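Side-chain contact in transmembrane oligosaccharyl transferase (Archaeoglobus fulgidus, PDB 3WAJ), which belongs to the STT3 family of membrane-embedded oligosaccharyl transferases, with a multi-helix transmembrane region of the GT-C class: residues I206-G209 with L210-S214. Residues are numbered along the deposited sequence; the frame is centred on the assembly and turned at random.
Sequences ITIG and LYVLS
Leu210 and Ile206, one helical turn apart, illustrate how an i to i+4 pair packs along a transmembrane helix: the two side chains lie side by side and point the same way. Leu210 CB lies 3.4 Å from Ile206 O. CG comes nearer still to that oxygen, because chi1 of -69° sets it anti to the carbonyl carbon of Leu210 and beside its own N. From there CD1 turns back toward the preceding turn and meets the Ile206 CG2 methyl at 3.9 Å, the branch of Ile206 that runs anti to its backbone N. The same carbonyl oxygen, Ile206 O, accepts the Leu210 N-H at 2.8 Å while Leu210 CB and CG pack against it. The backbone bonding continues around the helix: Val212 N hydrogen-bonds to Ile208 O, while Leu213 N bonds to Gly209 O and Leu213 CG comes to 3.1 Å from Gly209 O. At the C-terminal turn, Ser214 OG folds back to donate to Leu210 O at 2.9 Å, from above the carbonyl plane. Trp169 of helix 163-181 touches Leu210, Tyr211 and Ser214, and the Tyr211 hydroxyl is hydrogen-bonded to that of Tyr430. Helix 243-261 packs against Ile206, Ile208 and Val212, helix 221-234 against Ile208 and Tyr211, and helix 84-96 meets Leu213 and Ser214, placing this last part of helix 199-214 inside the membrane bundle.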
ATOM      1  N   ILE A 206     -10.775   8.328  25.968  1.00 63.39           N
ATOM      2  CA  ILE A 206     -10.303   6.993  25.604  1.00 58.23           C
ATOM      3  C   ILE A 206     -10.402   6.789  24.103  1.00 52.41           C
ATOM      4  O   ILE A 206      -9.490   6.242  23.484  1.00 56.16           O
ATOM      5  CB  ILE A 206     -11.064   5.871  26.371  1.00 59.58           C
ATOM      6  CG1 ILE A 206     -10.536   5.752  27.800  1.00 65.24           C
ATOM      7  CG2 ILE A 206     -10.910   4.533  25.683  1.00 55.11           C
ATOM      8  CD1 ILE A 206     -11.356   4.847  28.681  1.00 66.83           C
ATOM      9  N   THR A 207     -11.510   7.235  23.520  1.00 49.19           N
ATOM     10  CA  THR A 207     -11.710   7.119  22.077  1.00 50.83           C
ATOM     11  C   THR A 207     -10.675   7.950  21.312  1.00 47.08           C
ATOM     12  O   THR A 207     -10.176   7.520  20.276  1.00 53.76           O
ATOM     13  CB  THR A 207     -13.131   7.519  21.664  1.00 52.81           C
ATOM     14  OG1 THR A 207     -13.354   8.886  22.025  1.00 49.40           O
ATOM     15  CG2 THR A 207     -14.157   6.637  22.354  1.00 52.04           C
ATOM     16  N   ILE A 208     -10.339   9.133  21.822  1.00 38.85           N
ATOM     17  CA  ILE A 208      -9.261   9.897  21.195  1.00 41.62           C
ATOM     18  C   ILE A 208      -7.941   9.136  21.302  1.00 46.20           C
ATOM     19  O   ILE A 208      -7.280   8.870  20.288  1.00 45.30           O
ATOM     20  CB  ILE A 208      -9.111  11.302  21.778  1.00 45.14           C
ATOM     21  CG1 ILE A 208     -10.301  12.165  21.346  1.00 42.79           C
ATOM     22  CG2 ILE A 208      -7.789  11.940  21.309  1.00 42.59           C
ATOM     23  CD1 ILE A 208     -10.308  13.538  21.949  1.00 41.94           C
ATOM     24  N   GLY A 209      -7.580   8.770  22.531  1.00 47.78           N
ATOM     25  CA  GLY A 209      -6.425   7.928  22.784  1.00 42.99           C
ATOM     26  C   GLY A 209      -6.341   6.760  21.819  1.00 43.18           C
ATOM     27  O   GLY A 209      -5.278   6.522  21.223  1.00 42.89           O
ATOM     28  N   LEU A 210      -7.454   6.048  21.642  1.00 44.04           N
ATOM     29  CA  LEU A 210      -7.454   4.863  20.780  1.00 44.87           C
ATOM     30  C   LEU A 210      -7.260   5.265  19.325  1.00 40.39           C
ATOM     31  O   LEU A 210      -6.580   4.567  18.562  1.00 36.87           O
ATOM     32  CB  LEU A 210      -8.722   4.037  20.972  1.00 44.61           C
ATOM     33  CG  LEU A 210      -8.784   3.369  22.342  1.00 45.96           C
ATOM     34  CD1 LEU A 210     -10.018   2.502  22.497  1.00 47.97           C
ATOM     35  CD2 LEU A 210      -7.531   2.550  22.582  1.00 43.78           C
ATOM     36  N   TYR A 211      -7.823   6.414  18.956  1.00 35.45           N
ATOM     37  CA  TYR A 211      -7.615   6.974  17.615  1.00 34.43           C
ATOM     38  C   TYR A 211      -6.118   7.181  17.303  1.00 39.02           C
ATOM     39  O   TYR A 211      -5.603   6.657  16.314  1.00 41.62           O
ATOM     40  CB  TYR A 211      -8.430   8.268  17.449  1.00 36.37           C
ATOM     41  CG  TYR A 211      -8.335   8.900  16.081  1.00 38.55           C
ATOM     42  CD1 TYR A 211      -8.336   8.122  14.935  1.00 39.90           C
ATOM     43  CD2 TYR A 211      -8.253  10.272  15.936  1.00 39.21           C
ATOM     44  CE1 TYR A 211      -8.245   8.697  13.681  1.00 41.69           C
ATOM     45  CE2 TYR A 211      -8.164  10.856  14.680  1.00 39.31           C
ATOM     46  CZ  TYR A 211      -8.160  10.061  13.560  1.00 39.25           C
ATOM     47  OH  TYR A 211      -8.067  10.627  12.309  1.00 42.68           O
ATOM     48  N   VAL A 212      -5.411   7.920  18.153  1.00 42.30           N
ATOM     49  CA  VAL A 212      -3.970   8.126  17.958  1.00 37.90           C
ATOM     50  C   VAL A 212      -3.211   6.801  18.043  1.00 36.68           C
ATOM     51  O   VAL A 212      -2.196   6.613  17.382  1.00 38.48           O
ATOM     52  CB  VAL A 212      -3.384   9.139  18.988  1.00 36.61           C
ATOM     53  CG1 VAL A 212      -1.942   9.507  18.634  1.00 32.80           C
ATOM     54  CG2 VAL A 212      -4.240  10.403  19.074  1.00 27.50           C
ATOM     55  N   LEU A 213      -3.703   5.869  18.851  1.00 38.68           N
ATOM     56  CA  LEU A 213      -3.013   4.580  18.991  1.00 40.50           C
ATOM     57  C   LEU A 213      -3.267   3.678  17.773  1.00 42.47           C
ATOM     58  O   LEU A 213      -2.564   2.688  17.566  1.00 38.33           O
ATOM     59  CB  LEU A 213      -3.371   3.884  20.313  1.00 47.02           C
ATOM     60  CG  LEU A 213      -2.892   4.558  21.605  1.00 49.50           C
ATOM     61  CD1 LEU A 213      -3.093   3.668  22.843  1.00 45.41           C
ATOM     62  CD2 LEU A 213      -1.433   4.970  21.480  1.00 45.85           C
ATOM     63  N   SER A 214      -4.264   4.029  16.961  1.00 41.82           N
ATOM     64  CA  SER A 214      -4.517   3.306  15.708  1.00 41.30           C
ATOM     65  C   SER A 214      -3.716   3.912  14.575  1.00 37.66           C
ATOM     66  O   SER A 214      -3.331   3.229  13.629  1.00 30.41           O
ATOM     67  CB  SER A 214      -5.998   3.341  15.331  1.00 42.17           C
ATOM     68  OG  SER A 214      -6.791   2.743  16.320  1.00 50.04           O
TER